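Local atomic coordinates of N-acyl-D-glutamate deacylase (Bordetella bronchiseptica, PDB entry 3GIP), a protein that catalyses the zinc-dependent hydrolysis of N-acyl-D-glutamate to D-glutamate and a carboxylate, as a member of the amidohydrolase superfamily. Residues 215-226 and 245-256; 291-300 and 328-336. All blocks are in the same frame, centred on the assembly; numbering follows the deposited sequence.

Contact 1. Residues 215-226 and 245-256; sequences HTSHIRNEADGV and VVSHHKCMMPQN. With ZN (zinc ion), chain F; FMT (formic acid), chain D.
H248 sets the edge of its imidazole, CE1 foremost, over one face of the H218 ring; the planes stand at 89° and the centroids 4.4 Å apart, an offset edge-to-face pair. H218 ends strand 214-218 of the TIM barrel and H248 follows the end of the adjacent parallel strand 243-246, the two strands joined by a beta-alpha-beta crossover through helix 226-240. One zinc ion holds both rings, bound by H218 ND1 at 2.0 Å and H248 NE2 at 2.1 Å, with C95 as a further ligand. Along the strands, the parallel register is set by V245 N to H215 O, S217 N to V245 O and S247 N to S217 O.

E222 reaches across beyond the strands. Its OE1 forms a salt bridge with K250 NZ at 2.7 Å, met from above the carboxylate plane, while H248 ND1 meets OE2 (3.3 Å, 134° at the hydrogen), a weak second-shell bond to a zinc ligand. K250 bends at chi3 (81°) and chi4, which brings NZ back to H248 O and to O2 of a formate. Farther along, M252 N bonds to E222 O, and Q255 NE2 approaches the syn lone pair of D224 OD1 at 3.1 Å.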
loop_
_atom_site.group_PDB
_atom_site.type_symbol
_atom_site.label_atom_id
_atom_site.label_comp_id
_atom_site.label_asym_id
_atom_site.label_seq_id
_atom_site.Cartn_x
_atom_site.Cartn_y
_atom_site.Cartn_z
ATOM N N HIS A 215 -4.227 -9.338 -9.356
ATOM C CA HIS A 215 -3.897 -10.314 -8.336
ATOM C C HIS A 215 -2.653 -9.684 -7.729
ATOM O O HIS A 215 -1.619 -9.615 -8.399
ATOM C CB HIS A 215 -3.475 -11.680 -8.875
ATOM C CG HIS A 215 -2.871 -12.561 -7.819
ATOM N ND1 HIS A 215 -1.969 -13.564 -8.102
ATOM C CD2 HIS A 215 -3.030 -12.570 -6.473
ATOM C CE1 HIS A 215 -1.596 -14.151 -6.977
ATOM N NE2 HIS A 215 -2.226 -13.566 -5.973
ATOM N N THR A 216 -2.755 -9.182 -6.505
ATOM C CA THR A 216 -1.587 -8.608 -5.838
ATOM C C THR A 216 -1.204 -9.682 -4.832
ATOM O O THR A 216 -2.075 -10.366 -4.285
ATOM C CB THR A 216 -1.908 -7.279 -5.125
ATOM O OG1 THR A 216 -2.809 -7.513 -4.036
ATOM C CG2 THR A 216 -2.535 -6.293 -6.103
ATOM N N SER A 217 0.088 -9.847 -4.570
ATOM C CA SER A 217 0.480 -10.911 -3.668
ATOM C C SER A 217 1.622 -10.707 -2.697
ATOM O O SER A 217 2.692 -10.211 -3.057
ATOM C CB SER A 217 0.782 -12.174 -4.491
ATOM O OG SER A 217 1.200 -13.253 -3.665
ATOM N N HIS A 218 1.360 -11.081 -1.449
ATOM C CA HIS A 218 2.386 -11.093 -0.426
ATOM C C HIS A 218 2.718 -12.566 -0.648
ATOM O O HIS A 218 1.955 -13.456 -0.249
ATOM C CB HIS A 218 1.790 -10.856 0.966
ATOM C CG HIS A 218 2.762 -11.086 2.082
ATOM N ND1 HIS A 218 2.865 -10.242 3.170
ATOM C CD2 HIS A 218 3.658 -12.080 2.291
ATOM C CE1 HIS A 218 3.783 -10.709 3.998
ATOM N NE2 HIS A 218 4.279 -11.822 3.489
ATOM N N ILE A 219 3.828 -12.821 -1.330
ATOM C CA ILE A 219 4.213 -14.181 -1.684
ATOM C C ILE A 219 4.456 -15.168 -0.541
ATOM O O ILE A 219 4.584 -14.786 0.623
ATOM C CB ILE A 219 5.399 -14.150 -2.679
ATOM C CG1 ILE A 219 6.647 -13.555 -2.027
ATOM C CG2 ILE A 219 5.009 -13.295 -3.891
ATOM C CD1 ILE A 219 7.817 -13.438 -2.987
ATOM N N ARG A 220 4.512 -16.450 -0.897
ATOM C CA ARG A 220 4.651 -17.528 0.079
ATOM C C ARG A 220 5.803 -17.406 1.068
ATOM O O ARG A 220 5.634 -17.671 2.259
ATOM C CB ARG A 220 4.719 -18.874 -0.649
ATOM C CG ARG A 220 4.547 -20.080 0.265
ATOM C CD ARG A 220 4.365 -21.353 -0.553
ATOM N NE ARG A 220 3.153 -21.306 -1.370
ATOM C CZ ARG A 220 1.936 -21.608 -0.923
ATOM N NH1 ARG A 220 1.764 -21.989 0.337
ATOM N NH2 ARG A 220 0.889 -21.522 -1.736
ATOM N N ASN A 221 6.973 -17.014 0.580
ATOM C CA ASN A 221 8.122 -16.856 1.455
ATOM C C ASN A 221 9.029 -15.789 0.875
ATOM O O ASN A 221 9.230 -15.731 -0.336
ATOM C CB ASN A 221 8.874 -18.179 1.594
ATOM C CG ASN A 221 10.045 -18.078 2.546
ATOM O OD1 ASN A 221 11.164 -17.761 2.141
ATOM N ND2 ASN A 221 9.791 -18.329 3.825
ATOM N N GLU A 222 9.572 -14.942 1.741
ATOM C CA GLU A 222 10.435 -13.865 1.281
ATOM C C GLU A 222 11.858 -13.993 1.806
ATOM O O GLU A 222 12.595 -13.008 1.894
ATOM C CB GLU A 222 9.816 -12.521 1.673
ATOM C CG GLU A 222 8.414 -12.337 1.084
ATOM C CD GLU A 222 7.839 -10.954 1.313
ATOM O OE1 GLU A 222 7.494 -10.632 2.468
ATOM O OE2 GLU A 222 7.738 -10.186 0.332
ATOM N N ALA A 223 12.240 -15.224 2.134
ATOM C CA ALA A 223 13.579 -15.512 2.633
ATOM C C ALA A 223 14.209 -16.610 1.776
ATOM O O ALA A 223 14.405 -16.426 0.578
ATOM C CB ALA A 223 13.515 -15.939 4.098
ATOM N N ASP A 224 14.504 -17.759 2.377
ATOM C CA ASP A 224 15.125 -18.857 1.642
ATOM C C ASP A 224 14.342 -19.319 0.411
ATOM O O ASP A 224 14.925 -19.791 -0.562
ATOM C CB ASP A 224 15.353 -20.054 2.568
ATOM C CG ASP A 224 16.403 -19.785 3.628
ATOM O OD1 ASP A 224 16.946 -18.658 3.675
ATOM O OD2 ASP A 224 16.685 -20.708 4.420
ATOM N N GLY A 225 13.021 -19.189 0.449
ATOM C CA GLY A 225 12.230 -19.620 -0.690
ATOM C C GLY A 225 11.679 -18.492 -1.539
ATOM O O GLY A 225 10.703 -18.687 -2.262
ATOM N N VAL A 226 12.312 -17.322 -1.482
ATOM C CA VAL A 226 11.834 -16.169 -2.237
ATOM C C VAL A 226 11.788 -16.365 -3.752
ATOM O O VAL A 226 10.842 -15.922 -4.402
ATOM C CB VAL A 226 12.655 -14.893 -1.898
ATOM C CG1 VAL A 226 14.073 -15.011 -2.426
ATOM C CG2 VAL A 226 11.954 -13.659 -2.460
ATOM N N VAL A 245 0.839 -8.191 -9.278
ATOM C CA VAL A 245 1.668 -7.247 -8.537
ATOM C C VAL A 245 2.331 -8.001 -7.391
ATOM O O VAL A 245 1.656 -8.672 -6.610
ATOM C CB VAL A 245 0.845 -6.085 -7.937
ATOM C CG1 VAL A 245 1.740 -5.218 -7.062
ATOM C CG2 VAL A 245 0.238 -5.240 -9.046
ATOM N N VAL A 246 3.657 -7.918 -7.307
ATOM C CA VAL A 246 4.389 -8.567 -6.227
ATOM C C VAL A 246 4.537 -7.517 -5.130
ATOM O O VAL A 246 5.290 -6.555 -5.275
ATOM C CB VAL A 246 5.793 -9.030 -6.677
ATOM C CG1 VAL A 246 6.507 -9.703 -5.508
ATOM C CG2 VAL A 246 5.674 -9.992 -7.857
ATOM N N SER A 247 3.797 -7.703 -4.041
ATOM C CA SER A 247 3.807 -6.770 -2.922
ATOM C C SER A 247 5.119 -6.712 -2.152
ATOM O O SER A 247 5.812 -7.719 -2.005
ATOM C CB SER A 247 2.683 -7.123 -1.945
ATOM O OG SER A 247 1.416 -7.022 -2.574
ATOM N N HIS A 248 5.425 -5.517 -1.651
ATOM C CA HIS A 248 6.622 -5.258 -0.854
ATOM C C HIS A 248 7.737 -6.258 -1.126
ATOM O O HIS A 248 8.161 -7.003 -0.241
ATOM C CB HIS A 248 6.266 -5.231 0.649
ATOM C CG HIS A 248 5.369 -6.348 1.105
ATOM N ND1 HIS A 248 5.650 -7.678 0.880
ATOM C CD2 HIS A 248 4.235 -6.328 1.847
ATOM C CE1 HIS A 248 4.735 -8.429 1.463
ATOM N NE2 HIS A 248 3.864 -7.634 2.060
ATOM N N HIS A 249 8.223 -6.259 -2.361
ATOM C CA HIS A 249 9.265 -7.191 -2.754
ATOM C C HIS A 249 10.545 -6.956 -1.971
ATOM O O HIS A 249 11.022 -5.821 -1.844
ATOM C CB HIS A 249 9.523 -7.102 -4.256
ATOM C CG HIS A 249 10.335 -8.240 -4.786
ATOM N ND1 HIS A 249 10.207 -9.527 -4.307
ATOM C CD2 HIS A 249 11.283 -8.288 -5.751
ATOM C CE1 HIS A 249 11.046 -10.318 -4.954
ATOM N NE2 HIS A 249 11.709 -9.590 -5.834
ATOM N N LYS A 250 11.100 -8.048 -1.458
ATOM C CA LYS A 250 12.291 -7.982 -0.625
ATOM C C LYS A 250 12.929 -9.356 -0.495
ATOM O O LYS A 250 12.328 -10.370 -0.855
ATOM C CB LYS A 250 11.893 -7.526 0.777
ATOM C CG LYS A 250 11.073 -8.593 1.519
ATOM C CD LYS A 250 10.668 -8.159 2.917
ATOM C CE LYS A 250 9.457 -7.255 2.893
ATOM N NZ LYS A 250 8.211 -7.989 2.487
ATOM N N CYS A 251 14.144 -9.365 0.044
ATOM C CA CYS A 251 14.897 -10.586 0.305
ATOM C C CYS A 251 15.350 -10.496 1.761
ATOM O O CYS A 251 16.202 -9.674 2.111
ATOM C CB CYS A 251 16.103 -10.687 -0.629
ATOM S SG CYS A 251 15.642 -10.877 -2.364
ATOM N N MET A 252 14.763 -11.333 2.610
ATOM C CA MET A 252 15.070 -11.333 4.035
ATOM C C MET A 252 16.163 -12.315 4.441
ATOM O O MET A 252 16.234 -13.428 3.920
ATOM C CB MET A 252 13.797 -11.627 4.831
ATOM C CG MET A 252 12.693 -10.595 4.618
ATOM S SD MET A 252 11.218 -10.974 5.594
ATOM C CE MET A 252 11.777 -10.465 7.234
ATOM N N MET A 253 16.987 -11.876 5.391
ATOM C CA MET A 253 18.116 -12.635 5.936
ATOM C C MET A 253 19.334 -12.590 5.012
ATOM O O MET A 253 19.221 -12.755 3.799
ATOM C CB MET A 253 17.698 -14.075 6.244
ATOM C CG MET A 253 16.576 -14.151 7.279
ATOM S SD MET A 253 16.186 -15.823 7.820
ATOM C CE MET A 253 17.341 -16.016 9.116
ATOM N N PRO A 254 20.525 -12.365 5.589
ATOM C CA PRO A 254 21.797 -12.273 4.867
ATOM C C PRO A 254 22.079 -13.307 3.785
ATOM O O PRO A 254 22.612 -12.966 2.735
ATOM C CB PRO A 254 22.831 -12.317 5.988
ATOM C CG PRO A 254 22.126 -11.634 7.107
ATOM C CD PRO A 254 20.750 -12.257 7.042
ATOM N N GLN A 255 21.730 -14.564 4.035
ATOM C CA GLN A 255 21.991 -15.609 3.051
ATOM C C GLN A 255 21.180 -15.412 1.774
ATOM O O GLN A 255 21.494 -15.994 0.738
ATOM C CB GLN A 255 21.690 -16.999 3.633
ATOM C CG GLN A 255 20.223 -17.251 3.943
ATOM C CD GLN A 255 19.850 -16.899 5.367
ATOM O OE1 GLN A 255 20.482 -16.051 5.997
ATOM N NE2 GLN A 255 18.807 -17.546 5.881
ATOM N N ASN A 256 20.148 -14.579 1.847
ATOM C CA ASN A 256 19.289 -14.332 0.697
ATOM C C ASN A 256 19.496 -12.968 0.050
ATOM O O ASN A 256 18.881 -12.662 -0.968
ATOM C CB ASN A 256 17.828 -14.491 1.110
ATOM C CG ASN A 256 17.542 -15.867 1.669
ATOM O OD1 ASN A 256 17.015 -16.010 2.776
ATOM N ND2 ASN A 256 17.896 -16.890 0.908
HETATM ZN ZN ZN F . 2.256 -8.328 3.232
HETATM C C FMT D . 6.248 -6.601 5.376
HETATM O O1 FMT D . 6.259 -5.840 6.312
HETATM O O2 FMT D . 7.002 -6.344 4.304
HETATM O O HOH W 1 -1.254 -7.378 -1.619
HETATM O O HOH W 2 5.507 -10.391 -1.408
HETATM O O HOH W 3 9.560 -10.628 -1.621
#

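Contact 2. Residues 291-300 and 328-336; sequences LIPERAETID and DKTTAARRL. With FMT (formic acid), chain E.
K329 leaves the first turn of helix 329-336 with its CB against A296, 3.9 Å from the methyl CB. The chain runs past the A296 carbonyl, CD 3.7 Å from A296 O, and turns at chi3 (-71°); CE then lies 3.2 Å from A296 O, with E297 OE2 next at 3.4 Å. At the tip, NZ donates to A296 O at 3.0 Å, nearly in line with the carbonyl bond. Two long salt bridges, to E297 OE1 and D300 OD1, also involve this ammonium; one water bridges NZ and D300 OD1, and a second lies in reach of both. E297, D300 and K329 form a loose salt-bridge network supplemented by water. E297 OE2 also receives protons from two waters that accept from K329 N and T330 N, connecting its carboxylate to the start of the helix.

The other half of the contact is apolar. P293 lays CG 3.9 Å from A333 CB and touches R334 CG, while L291 places CD2 3.9 Å from L336 CB and close to A333. D328 OD1 accepts from T331 N (2.7 Å, 158° at the hydrogen) and from T331 OG1. The arrangement is that of an Asp N-capped helix packed against the loop joining strands 287-290 and 303-307 of a three-stranded antiparallel sheet.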
loop_
_atom_site.group_PDB
_atom_site.type_symbol
_atom_site.label_atom_id
_atom_site.label_comp_id
_atom_site.label_asym_id
_atom_site.label_seq_id
_atom_site.Cartn_x
_atom_site.Cartn_y
_atom_site.Cartn_z
ATOM N N LEU A 291 3.965 -11.120 15.122
ATOM C CA LEU A 291 5.113 -11.760 15.744
ATOM C C LEU A 291 5.050 -13.246 15.419
ATOM O O LEU A 291 4.030 -13.903 15.648
ATOM C CB LEU A 291 5.100 -11.553 17.261
ATOM C CG LEU A 291 6.246 -12.225 18.026
ATOM C CD1 LEU A 291 7.583 -11.686 17.541
ATOM C CD2 LEU A 291 6.084 -11.959 19.513
ATOM N N ILE A 292 6.145 -13.768 14.880
ATOM C CA ILE A 292 6.234 -15.172 14.494
ATOM C C ILE A 292 7.305 -15.859 15.339
ATOM O O ILE A 292 8.499 -15.649 15.138
ATOM C CB ILE A 292 6.579 -15.276 12.995
ATOM C CG1 ILE A 292 5.490 -14.573 12.179
ATOM C CG2 ILE A 292 6.711 -16.732 12.583
ATOM C CD1 ILE A 292 5.865 -14.304 10.738
ATOM N N PRO A 293 6.886 -16.685 16.309
ATOM C CA PRO A 293 7.825 -17.390 17.185
ATOM C C PRO A 293 8.903 -18.194 16.464
ATOM O O PRO A 293 10.016 -18.339 16.970
ATOM C CB PRO A 293 6.909 -18.273 18.029
ATOM C CG PRO A 293 5.668 -17.447 18.134
ATOM C CD PRO A 293 5.494 -16.957 16.711
ATOM N N GLU A 294 8.576 -18.709 15.283
ATOM C CA GLU A 294 9.529 -19.502 14.519
ATOM C C GLU A 294 10.741 -18.697 14.057
ATOM O O GLU A 294 11.725 -19.267 13.586
ATOM C CB GLU A 294 8.841 -20.140 13.308
ATOM C CG GLU A 294 7.702 -21.091 13.664
ATOM C CD GLU A 294 6.344 -20.406 13.683
ATOM O OE1 GLU A 294 6.169 -19.426 14.434
ATOM O OE2 GLU A 294 5.445 -20.855 12.939
ATOM N N ARG A 295 10.668 -17.374 14.191
ATOM C CA ARG A 295 11.768 -16.497 13.787
ATOM C C ARG A 295 12.619 -16.078 14.984
ATOM O O ARG A 295 13.651 -15.424 14.823
ATOM C CB ARG A 295 11.223 -15.236 13.107
ATOM C CG ARG A 295 10.508 -15.480 11.789
ATOM C CD ARG A 295 10.019 -14.168 11.205
ATOM N NE ARG A 295 9.333 -14.338 9.927
ATOM C CZ ARG A 295 8.875 -13.331 9.193
ATOM N NH1 ARG A 295 9.031 -12.082 9.609
ATOM N NH2 ARG A 295 8.260 -13.568 8.040
ATOM N N ALA A 296 12.187 -16.465 16.181
ATOM C CA ALA A 296 12.887 -16.105 17.411
ATOM C C ALA A 296 14.382 -16.409 17.403
ATOM O O ALA A 296 15.174 -15.652 17.972
ATOM C CB ALA A 296 12.225 -16.796 18.602
ATOM N N GLU A 297 14.771 -17.508 16.764
ATOM C CA GLU A 297 16.178 -17.890 16.716
ATOM C C GLU A 297 16.804 -17.762 15.328
ATOM O O GLU A 297 17.891 -18.290 15.090
ATOM C CB GLU A 297 16.354 -19.332 17.205
ATOM C CG GLU A 297 15.969 -19.585 18.661
ATOM C CD GLU A 297 16.764 -18.748 19.648
ATOM O OE1 GLU A 297 17.909 -18.358 19.328
ATOM O OE2 GLU A 297 16.249 -18.493 20.756
ATOM N N THR A 298 16.128 -17.076 14.413
ATOM C CA THR A 298 16.673 -16.910 13.067
ATOM C C THR A 298 16.949 -15.449 12.727
ATOM O O THR A 298 17.751 -15.156 11.842
ATOM C CB THR A 298 15.737 -17.507 11.987
ATOM O OG1 THR A 298 14.472 -16.841 12.019
ATOM C CG2 THR A 298 15.529 -18.999 12.225
ATOM N N ILE A 299 16.291 -14.536 13.433
ATOM C CA ILE A 299 16.485 -13.109 13.199
ATOM C C ILE A 299 16.730 -12.405 14.525
ATOM O O ILE A 299 15.952 -12.561 15.467
ATOM C CB ILE A 299 15.244 -12.469 12.521
ATOM C CG1 ILE A 299 14.986 -13.134 11.165
ATOM C CG2 ILE A 299 15.456 -10.967 12.354
ATOM C CD1 ILE A 299 13.758 -12.599 10.435
ATOM N N ASP A 300 17.819 -11.643 14.605
ATOM C CA ASP A 300 18.133 -10.905 15.821
ATOM C C ASP A 300 17.423 -9.554 15.818
ATOM O O ASP A 300 16.931 -9.092 14.784
ATOM C CB ASP A 300 19.643 -10.678 15.960
ATOM C CG ASP A 300 20.395 -11.935 16.366
ATOM O OD1 ASP A 300 19.781 -12.844 16.966
ATOM O OD2 ASP A 300 21.614 -12.000 16.102
ATOM N N ASP A 328 13.510 -18.738 27.120
ATOM C CA ASP A 328 14.109 -18.560 25.799
ATOM C C ASP A 328 13.235 -17.635 24.956
ATOM O O ASP A 328 12.096 -17.347 25.319
ATOM C CB ASP A 328 14.324 -19.910 25.093
ATOM C CG ASP A 328 13.052 -20.720 24.956
ATOM O OD1 ASP A 328 12.052 -20.190 24.437
ATOM O OD2 ASP A 328 13.060 -21.904 25.356
ATOM N N LYS A 329 13.775 -17.155 23.842
ATOM C CA LYS A 329 13.039 -16.235 22.987
ATOM C C LYS A 329 11.766 -16.790 22.365
ATOM O O LYS A 329 10.784 -16.064 22.221
ATOM C CB LYS A 329 13.958 -15.691 21.891
ATOM C CG LYS A 329 14.983 -14.691 22.410
ATOM C CD LYS A 329 15.835 -14.119 21.288
ATOM C CE LYS A 329 16.799 -15.152 20.731
ATOM N NZ LYS A 329 17.554 -14.611 19.563
ATOM N N THR A 330 11.774 -18.064 21.989
ATOM C CA THR A 330 10.590 -18.658 21.384
ATOM C C THR A 330 9.455 -18.677 22.402
ATOM O O THR A 330 8.305 -18.381 22.070
ATOM C CB THR A 330 10.870 -20.090 20.897
ATOM O OG1 THR A 330 11.980 -20.075 19.992
ATOM C CG2 THR A 330 9.653 -20.645 20.174
ATOM N N THR A 331 9.786 -19.018 23.643
ATOM C CA THR A 331 8.801 -19.057 24.716
ATOM C C THR A 331 8.267 -17.653 24.977
ATOM O O THR A 331 7.067 -17.460 25.148
ATOM C CB THR A 331 9.421 -19.616 26.009
ATOM O OG1 THR A 331 9.785 -20.986 25.798
ATOM C CG2 THR A 331 8.437 -19.526 27.171
ATOM N N ALA A 332 9.165 -16.674 25.009
ATOM C CA ALA A 332 8.754 -15.297 25.243
ATOM C C ALA A 332 7.821 -14.839 24.125
ATOM O O ALA A 332 6.813 -14.183 24.381
ATOM C CB ALA A 332 9.977 -14.384 25.315
ATOM N N ALA A 333 8.159 -15.187 22.886
ATOM C CA ALA A 333 7.336 -14.799 21.743
ATOM C C ALA A 333 5.931 -15.376 21.880
ATOM O O ALA A 333 4.943 -14.715 21.565
ATOM C CB ALA A 333 7.980 -15.280 20.439
ATOM N N ARG A 334 5.844 -16.616 22.350
ATOM C CA ARG A 334 4.548 -17.256 22.527
ATOM C C ARG A 334 3.738 -16.578 23.630
ATOM O O ARG A 334 2.518 -16.463 23.524
ATOM C CB ARG A 334 4.737 -18.741 22.839
ATOM C CG ARG A 334 5.279 -19.525 21.657
ATOM C CD ARG A 334 5.679 -20.939 22.041
ATOM N NE ARG A 334 6.202 -21.673 20.893
ATOM C CZ ARG A 334 6.906 -22.798 20.983
ATOM N NH1 ARG A 334 7.176 -23.321 22.172
ATOM N NH2 ARG A 334 7.338 -23.399 19.883
ATOM N N ARG A 335 4.414 -16.118 24.680
ATOM C CA ARG A 335 3.724 -15.450 25.779
ATOM C C ARG A 335 3.240 -14.064 25.374
ATOM O O ARG A 335 2.282 -13.543 25.945
ATOM C CB ARG A 335 4.641 -15.327 26.998
ATOM C CG ARG A 335 5.030 -16.646 27.635
ATOM C CD ARG A 335 5.839 -16.397 28.899
ATOM N NE ARG A 335 6.387 -17.626 29.465
ATOM C CZ ARG A 335 7.195 -17.658 30.521
ATOM N NH1 ARG A 335 7.543 -16.528 31.124
ATOM N NH2 ARG A 335 7.666 -18.815 30.970
ATOM N N LEU A 336 3.911 -13.471 24.390
ATOM C CA LEU A 336 3.558 -12.141 23.901
ATOM C C LEU A 336 2.370 -12.151 22.948
ATOM O O LEU A 336 1.747 -11.115 22.715
ATOM C CB LEU A 336 4.760 -11.517 23.183
ATOM C CG LEU A 336 5.933 -11.068 24.055
ATOM C CD1 LEU A 336 7.156 -10.822 23.178
ATOM C CD2 LEU A 336 5.551 -9.809 24.821
HETATM C C FMT E . 7.733 -10.150 6.907
HETATM O O1 FMT E . 8.402 -10.032 7.903
HETATM O O2 FMT E . 7.141 -11.321 6.642
HETATM O O HOH W 4 16.613 -17.789 23.335
HETATM O O HOH W 5 14.173 -19.951 21.599
HETATM O O HOH W 6 17.870 -14.777 16.541
HETATM O O HOH W 7 20.496 -14.733 18.825
#

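Contact 1 closes before contact 2 opens, so the two follow in series, their centres about 20 Å apart on the same side of the chain's centre. Contact 1 belongs to barrel strands 214-218 and 243-246 and lies about 15 Å from the chain centre; contact 2, at about 27 Å, joins the loop and helix that connect strands of the peripheral antiparallel sheet 287-290, 303-307 and 339-343. They meet directly where the loop after strand 243-246 reaches the 291-300 loop: M253 CE packs against T298 O and I299 CG1, and M252 CE comes 4.0 Å from R295 NH1. R295 grips a second formate through NH1 and NH2, consistent with the loop bordering the region beside the zinc site.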